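Local coordinates for sensor protein (Geobacter sulfurreducens, PDB 3H7M) that probably acts as a membrane-bound sensor histidine kinase, of which this chain is the sensor domain, similar in fold to periplasmic binding proteins, at residues 11-16 and 70-75; 34-39 and 222-227; 98-103 and 186-191; 113-118 and 159-164. One frame throughout, in Å; residues are numbered along the deposited sequence. Where two conformers were deposited one is given.

Overall arrangement
The chain is a two-lobed domain of the periplasmic binding protein kind, and the four contacts sample both lobes. Interactions 1 and 2 touch through Gln-75, which lies against Asn-37 and Val-38, although their centres are about 19 Å apart. Interactions 3 and 4, about 11 Å between centres, meet where strand 87-103 pairs with strand 161-165, on the other side of the chain's centre from interaction 1. Interactions 1, 3 and 4 all reach one mixed sheet. Along the chain, interaction 4 is nested within interaction 3, and both within interaction 2, whose segments alternate with those of interaction 1. One lobe is thus built from both ends of the chain, the other from its middle.

Interaction 1: residues 11-16 and 70-75; sequences RTIVVG and RVDVLQ
Asp-72 meets Val-14 where strands 13-18 and 73-78 come together as parallel neighbours. Its CB lies 3.7 Å from Val-14 O and also rests near CG2 of Ile-13. CG, anti to the carbonyl carbon (chi1 -48°), lies 3.7 Å from Val-14 N, and OD2 accepts the N-H of Val-14 at 2.7 Å in a nearly straight bond (167°), met on its anti side. The other oxygen, OD1, has a long, weak ion pair with Arg-198. A carboxylate suits this place because it supplies an acceptor just ahead of the regular pairing. An alanine here would probably leave the Val-14 N-H without its mate and Arg-198 without that weak ionic partner.

Val-14 O receives Asp-72 N at 2.7 Å and, weakly, Val-73 N. Farther along, Gly-16 N gives a bond of 2.6 Å to Val-73 O, and Gln-75 N returns a weak one to Gly-16 O. Glycine fits because Leu-74 CD2 lies 3.7 Å from Gly-16 CA, and a CB would collide with it. Branched residues fill the rest: Val-14 CG1 packs on Val-71 CG1 at 3.9 Å, and Ile-13 CG2 on Val-73 CG1 at 3.8 Å. Val-15 CG1 touches Gln-75 CG, while the amide of Gln-75 bonds to Glu-25 and Thr-41.

The strand order 52-57, 13-18, 73-78, with 181-198 next and antiparallel, marks a type II periplasmic binding protein lobe. Chemically, Val-14 N and O and Gly-16 N are satisfied across the seam, Gly-16 O weakly, with branched side chains packed beside them.

Interaction 2: residues 34-39 and 222-227; sequences AGYNVE and EAIRAK
Glu-39, Ile-224 and Tyr-36 supply most of the surface buried where the start of helix 36-48 meets helix 220-227. The aliphatic part of Glu-39 slides past Ile-224 in the opposite direction, CB lying 3.9 Å from Ile-224 CG2 and CG close to the same methyl. Glutamate suits such a margin, since its stem can pack while its carboxylate turns to a charge. Here that charge is Lys-227, whose fully extended chain brings NZ to 3.1 Å from Glu-39 OE1, on the syn side but 30° out of the carboxylate plane, with a weaker bond to OE2. Lys-227 was modelled in two conformers, so this salt bridge is less certain than the packing.

Ile-224 CG2 also approaches Tyr-36 CD2, at 4.3 Å. The tyrosine CG stands anti to the backbone N (chi1 172°), and the ring presents its edge to Arg-225, CE2 lying 3.9 Å from Arg-225 CA. Arg-225 itself turns its guanidinium to Glu-222, Glu-233 and Val-231.

Among the neighbouring elements, Ile-224 continues onto Leu-40 and Ala-43 of helix 36-48, Tyr-36 OH bonds to His-93 O in strand 87-103, and Glu-39 also touches Trp-228.

Interaction 3: residues 98-103 and 186-191; sequences HAIFAR and RSIAAQ
His-98 and Ile-188 form an antiparallel hydrogen-bonded pair, His-98 N giving to Ile-188 O at 3.0 Å while the return bond from Ile-188 N to His-98 O is weak at 3.4 Å. The chain turns corners at Ser-187 and Ala-189, on either side of Ile-188.

The imidazole strengthens the pairing, histidine being suited to the place by a ring N-H that can bond a backbone carbonyl. Its ND1 donates to Ala-189 O at 3.1 Å, at an angle of 155°, the acceptor lying 17° out of the ring plane. Gln-191 adds a weak bond from NE2 to the same carbonyl oxygen. In the plane of the ring and at its edge lies Gln-191 CG, 3.7 Å from His-98 CE1.

Strands 87-103 and 181-198 are the two long antiparallel strands that run between the lobes, the kind of connection that serves as the hinge in type II periplasmic binding proteins. Ile-127 and Met-128 of helix 127-133 pack on the histidine.

Between the two corners, Ile-188 extends its CD1 away from CA (chi2 174°) to meet Ile-100 CG1 at 4.0 Å. Ile-100 also packs on Tyr-161 and Val-163 of the adjacent strand 161-165. Ala-99 CB sits 4.2 Å from Arg-186 CA.

Interaction 4: residues 113-118 and 159-164; sequences EDLRGR and CDYAVV
Leu-115 and Arg-118, the two ends of a type II beta turn, lean on strand 161-165 through Tyr-161 and Val-163. The turn lies just before strand 120-123, which runs parallel to 161-165 in the mixed sheet of this lobe of the binding-protein fold. Arg-118 N bonds to Leu-115 O at 3.1 Å, and Gly-117 takes the positive phi of the third position, where a side chain would be jammed against the preceding carbonyl.

The apolar contacts centre on Leu-115. Its CD1 lies loosely over one face of the Tyr-161 ring, and its CD2 approaches Val-163 CG2 at 3.7 Å, a less certain touch because the valine was modelled in two conformers. A branched leucine can serve both neighbours at once.

Arginine and tyrosine meet through carbon. The Arg-118 chain runs extended from CG to NE and crosses the tyrosine obliquely, CD standing 3.3 Å from Tyr-161 CE2, with guanidinium and ring planes 58° apart. An alanine in place of Tyr-161 would probably take away the ring that Arg-118 CD packs against and let that chain turn more freely.

As for polar groups, Asp-160 OD2 accepts the backbone N-H of Lys-119. The opposite charge of Arg-118 is near but makes no salt bridge, its NH1 staying 5.0 Å from Asp-160 OD2.

Interaction 1: residues 11-16 and 70-75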
loop_
_atom_site.group_PDB
_atom_site.type_symbol
_atom_site.label_atom_id
_atom_site.label_comp_id
_atom_site.label_asym_id
_atom_site.label_seq_id
_atom_site.Cartn_x
_atom_site.Cartn_y
_atom_site.Cartn_z
ATOM N N ARG A 11 -12.347 -18.959 14.658
ATOM C CA ARG A 11 -11.220 -18.353 15.356
ATOM C C ARG A 11 -10.965 -16.979 14.730
ATOM O O ARG A 11 -10.547 -16.893 13.575
ATOM C CB ARG A 11 -9.969 -19.218 15.179
ATOM C CG ARG A 11 -8.703 -18.596 15.757
ATOM C CD ARG A 11 -7.484 -19.491 15.556
ATOM N NE ARG A 11 -6.342 -19.035 16.350
ATOM C CZ ARG A 11 -6.333 -18.956 17.679
ATOM N NH1 ARG A 11 -7.409 -19.303 18.378
ATOM N NH2 ARG A 11 -5.249 -18.523 18.312
ATOM N N THR A 12 -11.219 -15.912 15.480
ATOM C CA THR A 12 -11.003 -14.559 14.973
ATOM C C THR A 12 -9.741 -14.410 14.128
ATOM O O THR A 12 -8.639 -14.760 14.565
ATOM C CB THR A 12 -10.905 -13.538 16.120
ATOM O OG1 THR A 12 -12.215 -13.282 16.643
ATOM C CG2 THR A 12 -10.277 -12.226 15.624
ATOM N N ILE A 13 -9.908 -13.898 12.914
ATOM C CA ILE A 13 -8.763 -13.671 12.038
ATOM C C ILE A 13 -8.259 -12.260 12.313
ATOM O O ILE A 13 -9.038 -11.292 12.313
ATOM C CB ILE A 13 -9.136 -13.777 10.552
ATOM C CG1 ILE A 13 -9.425 -15.230 10.197
ATOM C CG2 ILE A 13 -8.001 -13.274 9.689
ATOM C CD1 ILE A 13 -10.721 -15.725 10.771
ATOM N N VAL A 14 -6.961 -12.153 12.566
ATOM C CA VAL A 14 -6.357 -10.863 12.850
ATOM C C VAL A 14 -5.750 -10.284 11.595
ATOM O O VAL A 14 -4.862 -10.884 10.987
ATOM C CB VAL A 14 -5.291 -10.976 13.915
ATOM C CG1 VAL A 14 -4.579 -9.641 14.081
ATOM C CG2 VAL A 14 -5.952 -11.371 15.212
ATOM N N VAL A 15 -6.236 -9.102 11.229
ATOM C CA VAL A 15 -5.801 -8.432 10.017
ATOM C C VAL A 15 -4.776 -7.326 10.204
ATOM O O VAL A 15 -5.028 -6.311 10.874
ATOM C CB VAL A 15 -6.998 -7.853 9.266
ATOM C CG1 VAL A 15 -6.571 -7.468 7.856
ATOM C CG2 VAL A 15 -8.128 -8.869 9.245
ATOM N N GLY A 16 -3.616 -7.534 9.592
ATOM C CA GLY A 16 -2.561 -6.551 9.686
ATOM C C GLY A 16 -2.622 -5.579 8.522
ATOM O O GLY A 16 -3.204 -5.878 7.471
ATOM N N ARG A 70 1.741 -12.729 14.671
ATOM C CA ARG A 70 1.055 -11.740 15.505
ATOM C C ARG A 70 -0.254 -11.347 14.836
ATOM O O ARG A 70 -1.194 -10.900 15.495
ATOM C CB ARG A 70 1.932 -10.502 15.690
ATOM C CG ARG A 70 3.299 -10.804 16.261
ATOM C CD ARG A 70 4.118 -9.547 16.408
ATOM N NE ARG A 70 5.377 -9.820 17.087
ATOM C CZ ARG A 70 6.104 -8.893 17.701
ATOM N NH1 ARG A 70 5.692 -7.629 17.721
ATOM N NH2 ARG A 70 7.236 -9.227 18.308
ATOM N N VAL A 71 -0.291 -11.502 13.515
ATOM C CA VAL A 71 -1.477 -11.219 12.722
ATOM C C VAL A 71 -1.588 -12.372 11.747
ATOM O O VAL A 71 -0.591 -12.999 11.400
ATOM C CB VAL A 71 -1.360 -9.900 11.940
ATOM C CG1 VAL A 71 -1.007 -8.784 12.895
ATOM C CG2 VAL A 71 -0.328 -10.021 10.823
ATOM N N ASP A 72 -2.791 -12.643 11.277
ATOM C CA ASP A 72 -2.953 -13.767 10.388
ATOM C C ASP A 72 -2.925 -13.450 8.911
ATOM O O ASP A 72 -2.778 -14.351 8.090
ATOM C CB ASP A 72 -4.242 -14.483 10.765
ATOM C CG ASP A 72 -4.343 -14.718 12.266
ATOM O OD1 ASP A 72 -3.438 -15.381 12.825
ATOM O OD2 ASP A 72 -5.316 -14.234 12.887
ATOM N N VAL A 73 -3.036 -12.172 8.570
ATOM C CA VAL A 73 -3.062 -11.766 7.167
ATOM C C VAL A 73 -2.855 -10.264 6.975
ATOM O O VAL A 73 -3.148 -9.453 7.866
ATOM C CB VAL A 73 -4.417 -12.150 6.542
ATOM C CG1 VAL A 73 -5.543 -11.600 7.394
ATOM C CG2 VAL A 73 -4.522 -11.622 5.129
ATOM N N LEU A 74 -2.348 -9.901 5.805
ATOM C CA LEU A 74 -2.132 -8.506 5.475
ATOM C C LEU A 74 -3.087 -8.254 4.334
ATOM O O LEU A 74 -3.055 -8.974 3.328
ATOM C CB LEU A 74 -0.689 -8.260 5.038
ATOM C CG LEU A 74 0.383 -8.567 6.094
ATOM C CD1 LEU A 74 1.711 -8.075 5.577
ATOM C CD2 LEU A 74 0.068 -7.897 7.427
ATOM N N GLN A 75 -3.946 -7.247 4.505
ATOM C CA GLN A 75 -4.960 -6.920 3.500
ATOM C C GLN A 75 -4.465 -6.152 2.303
ATOM O O GLN A 75 -5.118 -6.130 1.271
ATOM C CB GLN A 75 -6.123 -6.134 4.132
ATOM C CG GLN A 75 -5.722 -5.174 5.258
ATOM C CD GLN A 75 -6.834 -4.213 5.667
ATOM O OE1 GLN A 75 -8.021 -4.555 5.660
ATOM N NE2 GLN A 75 -6.442 -3.004 6.045
#

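Interaction 2: residues 34-39 and 222-227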
loop_
_atom_site.group_PDB
_atom_site.type_symbol
_atom_site.label_atom_id
_atom_site.label_comp_id
_atom_site.label_asym_id
_atom_site.label_seq_id
_atom_site.Cartn_x
_atom_site.Cartn_y
_atom_site.Cartn_z
ATOM N N ALA A 34 -9.918 2.203 8.701
ATOM C CA ALA A 34 -10.690 2.721 7.578
ATOM C C ALA A 34 -9.987 2.541 6.240
ATOM O O ALA A 34 -8.784 2.255 6.170
ATOM C CB ALA A 34 -10.982 4.230 7.802
ATOM N N GLY A 35 -10.748 2.729 5.172
ATOM C CA GLY A 35 -10.170 2.624 3.850
ATOM C C GLY A 35 -10.682 1.507 2.979
ATOM O O GLY A 35 -11.414 0.622 3.446
ATOM N N TYR A 36 -10.290 1.579 1.707
ATOM C CA TYR A 36 -10.635 0.606 0.683
ATOM C C TYR A 36 -10.354 -0.832 1.177
ATOM O O TYR A 36 -11.235 -1.675 1.141
ATOM C CB TYR A 36 -9.813 0.915 -0.579
ATOM C CG TYR A 36 -9.886 -0.104 -1.696
ATOM C CD1 TYR A 36 -8.783 -0.916 -2.006
ATOM C CD2 TYR A 36 -11.041 -0.230 -2.478
ATOM C CE1 TYR A 36 -8.833 -1.833 -3.099
ATOM C CE2 TYR A 36 -11.102 -1.133 -3.554
ATOM C CZ TYR A 36 -9.993 -1.927 -3.865
ATOM O OH TYR A 36 -10.029 -2.768 -4.970
ATOM N N ASN A 37 -9.141 -1.085 1.658
ATOM C CA ASN A 37 -8.760 -2.410 2.137
ATOM C C ASN A 37 -9.708 -2.899 3.218
ATOM O O ASN A 37 -10.206 -4.031 3.171
ATOM C CB ASN A 37 -7.317 -2.408 2.684
ATOM C CG ASN A 37 -6.254 -2.077 1.603
ATOM O OD1 ASN A 37 -6.556 -1.896 0.428
ATOM N ND2 ASN A 37 -5.005 -2.011 2.022
ATOM N N VAL A 38 -9.959 -2.027 4.182
ATOM C CA VAL A 38 -10.826 -2.312 5.326
ATOM C C VAL A 38 -12.236 -2.694 4.887
ATOM O O VAL A 38 -12.799 -3.702 5.303
ATOM C CB VAL A 38 -10.837 -1.066 6.257
ATOM C CG1 VAL A 38 -11.885 -1.184 7.352
ATOM C CG2 VAL A 38 -9.460 -0.933 6.898
ATOM N N GLU A 39 -12.797 -1.890 4.022
ATOM C CA GLU A 39 -14.119 -2.141 3.517
ATOM C C GLU A 39 -14.130 -3.484 2.763
ATOM O O GLU A 39 -15.072 -4.281 2.867
ATOM C CB GLU A 39 -14.481 -1.003 2.584
ATOM C CG GLU A 39 -15.929 -0.645 2.596
ATOM C CD GLU A 39 -16.158 0.787 2.179
ATOM O OE1 GLU A 39 -15.453 1.664 2.741
ATOM O OE2 GLU A 39 -17.044 1.018 1.314
ATOM N N GLU A 222 -16.944 -3.785 -7.189
ATOM C CA GLU A 222 -16.940 -2.515 -7.896
ATOM C C GLU A 222 -17.648 -1.436 -7.070
ATOM O O GLU A 222 -17.230 -0.280 -7.069
ATOM C CB GLU A 222 -17.618 -2.651 -9.268
ATOM C CG GLU A 222 -16.889 -3.578 -10.254
ATOM C CD GLU A 222 -15.433 -3.191 -10.513
ATOM O OE1 GLU A 222 -15.053 -2.015 -10.266
ATOM O OE2 GLU A 222 -14.673 -4.073 -10.984
ATOM N N ALA A 223 -18.712 -1.818 -6.367
ATOM C CA ALA A 223 -19.455 -0.869 -5.540
ATOM C C ALA A 223 -18.524 -0.278 -4.518
ATOM O O ALA A 223 -18.535 0.928 -4.279
ATOM C CB ALA A 223 -20.613 -1.551 -4.827
ATOM N N ILE A 224 -17.698 -1.130 -3.923
ATOM C CA ILE A 224 -16.762 -0.641 -2.929
ATOM C C ILE A 224 -15.679 0.186 -3.589
ATOM O O ILE A 224 -15.322 1.262 -3.096
ATOM C CB ILE A 224 -16.128 -1.792 -2.154
ATOM C CG1 ILE A 224 -17.204 -2.498 -1.306
ATOM C CG2 ILE A 224 -15.033 -1.255 -1.252
ATOM C CD1 ILE A 224 -16.796 -3.841 -0.721
ATOM N N ARG A 225 -15.165 -0.301 -4.718
ATOM C CA ARG A 225 -14.102 0.419 -5.405
ATOM C C ARG A 225 -14.545 1.784 -5.912
ATOM O O ARG A 225 -13.798 2.746 -5.824
ATOM C CB ARG A 225 -13.538 -0.387 -6.583
ATOM C CG ARG A 225 -12.300 0.266 -7.210
ATOM C CD ARG A 225 -11.642 -0.615 -8.260
ATOM N NE ARG A 225 -12.480 -0.797 -9.436
ATOM C CZ ARG A 225 -12.559 0.077 -10.431
ATOM N NH1 ARG A 225 -11.846 1.199 -10.388
ATOM N NH2 ARG A 225 -13.334 -0.180 -11.478
ATOM N N ALA A 226 -15.754 1.877 -6.441
ATOM C CA ALA A 226 -16.214 3.153 -6.967
ATOM C C ALA A 226 -16.202 4.242 -5.889
ATOM O O ALA A 226 -16.061 5.417 -6.192
ATOM C CB ALA A 226 -17.610 3.001 -7.555
ATOM N N LYS A 227 -16.348 3.839 -4.630
ATOM C CA LYS A 227 -16.358 4.785 -3.518
ATOM C C LYS A 227 -15.051 5.567 -3.432
ATOM O O LYS A 227 -15.056 6.786 -3.224
ATOM C CB LYS A 227 -16.605 4.040 -2.197
ATOM C CG LYS A 227 -16.539 4.899 -0.932
ATOM C CD LYS A 227 -16.934 4.080 0.301
ATOM C CE LYS A 227 -16.975 4.917 1.587
ATOM N NZ LYS A 227 -17.382 4.071 2.746
#

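Interaction 3: residues 98-103 and 186-191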
loop_
_atom_site.group_PDB
_atom_site.type_symbol
_atom_site.label_atom_id
_atom_site.label_comp_id
_atom_site.label_asym_id
_atom_site.label_seq_id
_atom_site.Cartn_x
_atom_site.Cartn_y
_atom_site.Cartn_z
ATOM N N HIS A 98 3.044 4.070 -9.377
ATOM C CA HIS A 98 3.855 5.003 -8.610
ATOM C C HIS A 98 3.989 6.280 -9.402
ATOM O O HIS A 98 3.543 6.389 -10.543
ATOM C CB HIS A 98 5.250 4.477 -8.338
ATOM C CG HIS A 98 5.313 3.469 -7.245
ATOM N ND1 HIS A 98 4.955 2.154 -7.429
ATOM C CD2 HIS A 98 5.692 3.586 -5.952
ATOM C CE1 HIS A 98 5.114 1.498 -6.291
ATOM N NE2 HIS A 98 5.560 2.344 -5.380
ATOM N N ALA A 99 4.617 7.261 -8.791
ATOM C CA ALA A 99 4.790 8.509 -9.488
ATOM C C ALA A 99 5.913 9.281 -8.858
ATOM O O ALA A 99 6.298 9.024 -7.714
ATOM C CB ALA A 99 3.513 9.306 -9.431
ATOM N N ILE A 100 6.484 10.181 -9.640
ATOM C CA ILE A 100 7.521 11.041 -9.121
ATOM C C ILE A 100 6.822 12.375 -8.844
ATOM O O ILE A 100 6.116 12.937 -9.693
ATOM C CB ILE A 100 8.657 11.254 -10.119
ATOM C CG1 ILE A 100 9.428 9.946 -10.318
ATOM C CG2 ILE A 100 9.585 12.353 -9.602
ATOM C CD1 ILE A 100 10.427 10.016 -11.470
ATOM N N PHE A 101 7.027 12.847 -7.633
ATOM C CA PHE A 101 6.458 14.086 -7.133
ATOM C C PHE A 101 7.575 15.127 -6.969
ATOM O O PHE A 101 8.719 14.783 -6.626
ATOM C CB PHE A 101 5.805 13.819 -5.764
ATOM C CG PHE A 101 4.538 13.009 -5.843
ATOM C CD1 PHE A 101 3.311 13.634 -6.068
ATOM C CD2 PHE A 101 4.570 11.621 -5.710
ATOM C CE1 PHE A 101 2.141 12.896 -6.157
ATOM C CE2 PHE A 101 3.398 10.879 -5.798
ATOM C CZ PHE A 101 2.182 11.521 -6.022
ATOM N N ALA A 102 7.224 16.391 -7.187
ATOM C CA ALA A 102 8.164 17.500 -7.053
ATOM C C ALA A 102 7.418 18.789 -6.722
ATOM O O ALA A 102 6.214 18.882 -6.960
ATOM C CB ALA A 102 8.924 17.691 -8.362
ATOM N N ARG A 103 8.137 19.785 -6.199
ATOM C CA ARG A 103 7.526 21.082 -5.921
ATOM C C ARG A 103 7.328 21.676 -7.302
ATOM O O ARG A 103 8.110 21.379 -8.203
ATOM C CB ARG A 103 8.441 21.951 -5.066
ATOM C CG ARG A 103 8.701 21.362 -3.688
ATOM C CD ARG A 103 9.555 22.276 -2.818
ATOM N NE ARG A 103 10.847 22.526 -3.440
ATOM C CZ ARG A 103 11.892 21.705 -3.375
ATOM N NH1 ARG A 103 11.820 20.560 -2.698
ATOM N NH2 ARG A 103 13.011 22.034 -4.001
ATOM N N ARG A 186 4.407 10.188 -13.963
ATOM C CA ARG A 186 3.290 9.345 -13.596
ATOM C C ARG A 186 3.364 7.916 -14.113
ATOM O O ARG A 186 4.363 7.496 -14.702
ATOM C CB ARG A 186 1.998 10.019 -14.066
ATOM C CG ARG A 186 1.829 11.440 -13.507
ATOM C CD ARG A 186 1.579 12.458 -14.599
ATOM N NE ARG A 186 0.291 12.245 -15.248
ATOM C CZ ARG A 186 -0.875 12.265 -14.610
ATOM N NH1 ARG A 186 -0.910 12.486 -13.303
ATOM N NH2 ARG A 186 -2.007 12.070 -15.275
ATOM N N SER A 187 2.291 7.177 -13.853
ATOM C CA SER A 187 2.127 5.783 -14.260
ATOM C C SER A 187 3.385 4.923 -14.434
ATOM O O SER A 187 3.431 4.048 -15.311
ATOM C CB SER A 187 1.288 5.722 -15.543
ATOM O OG SER A 187 -0.030 6.201 -15.313
ATOM N N ILE A 188 4.405 5.158 -13.615
ATOM C CA ILE A 188 5.593 4.340 -13.727
ATOM C C ILE A 188 5.604 3.296 -12.611
ATOM O O ILE A 188 5.173 3.565 -11.494
ATOM C CB ILE A 188 6.896 5.188 -13.672
ATOM C CG1 ILE A 188 7.096 5.793 -12.285
ATOM C CG2 ILE A 188 6.844 6.289 -14.720
ATOM C CD1 ILE A 188 8.429 6.512 -12.134
ATOM N N ALA A 189 6.066 2.093 -12.945
ATOM C CA ALA A 189 6.179 0.959 -12.012
ATOM C C ALA A 189 4.902 0.469 -11.310
ATOM O O ALA A 189 4.803 0.587 -10.093
ATOM C CB ALA A 189 7.260 1.266 -10.953
ATOM N N ALA A 190 3.959 -0.098 -12.070
ATOM C CA ALA A 190 2.695 -0.622 -11.519
ATOM C C ALA A 190 2.862 -1.862 -10.623
ATOM O O ALA A 190 3.665 -2.736 -10.907
ATOM C CB ALA A 190 1.727 -0.938 -12.652
ATOM N N GLN A 191 2.088 -1.941 -9.546
ATOM C CA GLN A 191 2.185 -3.069 -8.621
ATOM C C GLN A 191 0.880 -3.834 -8.442
ATOM O O GLN A 191 -0.210 -3.258 -8.560
ATOM C CB GLN A 191 2.647 -2.578 -7.254
ATOM C CG GLN A 191 3.955 -1.842 -7.291
ATOM C CD GLN A 191 5.059 -2.719 -7.813
ATOM O OE1 GLN A 191 5.403 -3.731 -7.198
ATOM N NE2 GLN A 191 5.618 -2.347 -8.960
#

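Interaction 4: residues 113-118 and 159-164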
loop_
_atom_site.group_PDB
_atom_site.type_symbol
_atom_site.label_atom_id
_atom_site.label_comp_id
_atom_site.label_asym_id
_atom_site.label_seq_id
_atom_site.Cartn_x
_atom_site.Cartn_y
_atom_site.Cartn_z
ATOM N N GLU A 113 15.147 7.757 -14.142
ATOM C CA GLU A 113 16.568 7.770 -14.453
ATOM C C GLU A 113 17.070 9.196 -14.232
ATOM O O GLU A 113 18.235 9.416 -13.878
ATOM C CB GLU A 113 16.812 7.342 -15.901
ATOM C CG GLU A 113 16.159 8.214 -16.955
ATOM C CD GLU A 113 14.652 8.280 -16.812
ATOM O OE1 GLU A 113 14.028 7.230 -16.526
ATOM O OE2 GLU A 113 14.094 9.384 -17.000
ATOM N N ASP A 114 16.169 10.158 -14.430
ATOM C CA ASP A 114 16.492 11.571 -14.258
ATOM C C ASP A 114 16.700 11.912 -12.790
ATOM O O ASP A 114 17.056 13.041 -12.449
ATOM C CB ASP A 114 15.378 12.445 -14.836
ATOM C CG ASP A 114 15.181 12.227 -16.324
ATOM O OD1 ASP A 114 14.227 12.801 -16.896
ATOM O OD2 ASP A 114 15.986 11.482 -16.921
ATOM N N LEU A 115 16.492 10.926 -11.926
ATOM C CA LEU A 115 16.660 11.113 -10.490
ATOM C C LEU A 115 18.041 10.724 -9.993
ATOM O O LEU A 115 18.332 10.832 -8.798
ATOM C CB LEU A 115 15.605 10.303 -9.728
ATOM C CG LEU A 115 14.237 10.966 -9.476
ATOM C CD1 LEU A 115 13.674 11.612 -10.755
ATOM C CD2 LEU A 115 13.276 9.921 -8.931
ATOM N N ARG A 116 18.890 10.249 -10.901
ATOM C CA ARG A 116 20.247 9.863 -10.523
ATOM C C ARG A 116 20.974 11.139 -10.141
ATOM O O ARG A 116 20.937 12.125 -10.883
ATOM C CB ARG A 116 20.963 9.180 -11.697
ATOM C CG ARG A 116 20.711 7.674 -11.817
ATOM C CD ARG A 116 21.881 6.853 -11.260
ATOM N NE ARG A 116 21.585 5.416 -11.197
ATOM C CZ ARG A 116 21.122 4.702 -12.221
ATOM N NH1 ARG A 116 20.898 5.287 -13.406
ATOM N NH2 ARG A 116 20.873 3.398 -12.053
ATOM N N GLY A 117 21.611 11.126 -8.976
ATOM C CA GLY A 117 22.329 12.300 -8.519
ATOM C C GLY A 117 21.493 13.288 -7.721
ATOM O O GLY A 117 22.024 14.262 -7.188
ATOM N N ARG A 118 20.188 13.044 -7.632
ATOM C CA ARG A 118 19.305 13.931 -6.891
ATOM C C ARG A 118 18.836 13.316 -5.592
ATOM O O ARG A 118 18.814 12.102 -5.441
ATOM C CB ARG A 118 18.136 14.331 -7.773
ATOM C CG ARG A 118 18.620 15.126 -8.962
ATOM C CD ARG A 118 17.519 15.507 -9.926
ATOM N NE ARG A 118 18.050 16.273 -11.050
ATOM C CZ ARG A 118 18.814 17.353 -10.919
ATOM N NH1 ARG A 118 19.138 17.796 -9.710
ATOM N NH2 ARG A 118 19.263 17.982 -11.998
ATOM N N CYS A 159 14.316 17.810 0.332
ATOM C CA CYS A 159 14.871 16.820 -0.590
ATOM C C CYS A 159 14.482 17.318 -1.975
ATOM O O CYS A 159 13.766 18.316 -2.074
ATOM C CB CYS A 159 14.316 15.410 -0.311
ATOM S SG CYS A 159 12.505 15.188 -0.347
ATOM N N ASP A 160 14.935 16.659 -3.042
ATOM C CA ASP A 160 14.613 17.155 -4.378
ATOM C C ASP A 160 13.410 16.560 -5.057
ATOM O O ASP A 160 12.745 17.225 -5.851
ATOM C CB ASP A 160 15.816 17.004 -5.330
ATOM C CG ASP A 160 17.063 17.700 -4.814
ATOM O OD1 ASP A 160 16.969 18.881 -4.397
ATOM O OD2 ASP A 160 18.137 17.060 -4.833
ATOM N N TYR A 161 13.156 15.290 -4.792
ATOM C CA TYR A 161 12.022 14.606 -5.399
ATOM C C TYR A 161 11.592 13.573 -4.423
ATOM O O TYR A 161 12.298 13.299 -3.437
ATOM C CB TYR A 161 12.418 13.892 -6.684
ATOM C CG TYR A 161 12.778 14.823 -7.802
ATOM C CD1 TYR A 161 11.790 15.365 -8.616
ATOM C CD2 TYR A 161 14.109 15.208 -8.014
ATOM C CE1 TYR A 161 12.109 16.274 -9.621
ATOM C CE2 TYR A 161 14.443 16.123 -9.017
ATOM C CZ TYR A 161 13.439 16.650 -9.816
ATOM O OH TYR A 161 13.753 17.538 -10.814
ATOM N N ALA A 162 10.416 13.023 -4.679
ATOM C CA ALA A 162 9.901 11.944 -3.852
ATOM C C ALA A 162 9.189 11.019 -4.807
ATOM O O ALA A 162 8.610 11.465 -5.802
ATOM C CB ALA A 162 8.936 12.465 -2.800
ATOM N N VAL A 163 9.267 9.725 -4.519
ATOM C CA VAL A 163 8.613 8.701 -5.329
ATOM C C VAL A 163 7.704 7.902 -4.399
ATOM O O VAL A 163 8.173 7.258 -3.460
ATOM C CB VAL A 163 9.655 7.759 -5.988
ATOM C CG1 VAL A 163 8.970 6.491 -6.492
ATOM C CG2 VAL A 163 10.360 8.483 -7.152
ATOM N N VAL A 164 6.397 7.970 -4.631
ATOM C CA VAL A 164 5.465 7.237 -3.780
ATOM C C VAL A 164 4.296 6.833 -4.627
ATOM O O VAL A 164 4.182 7.272 -5.776
ATOM C CB VAL A 164 4.951 8.080 -2.592
ATOM C CG1 VAL A 164 6.101 8.622 -1.792
ATOM C CG2 VAL A 164 4.086 9.205 -3.095
#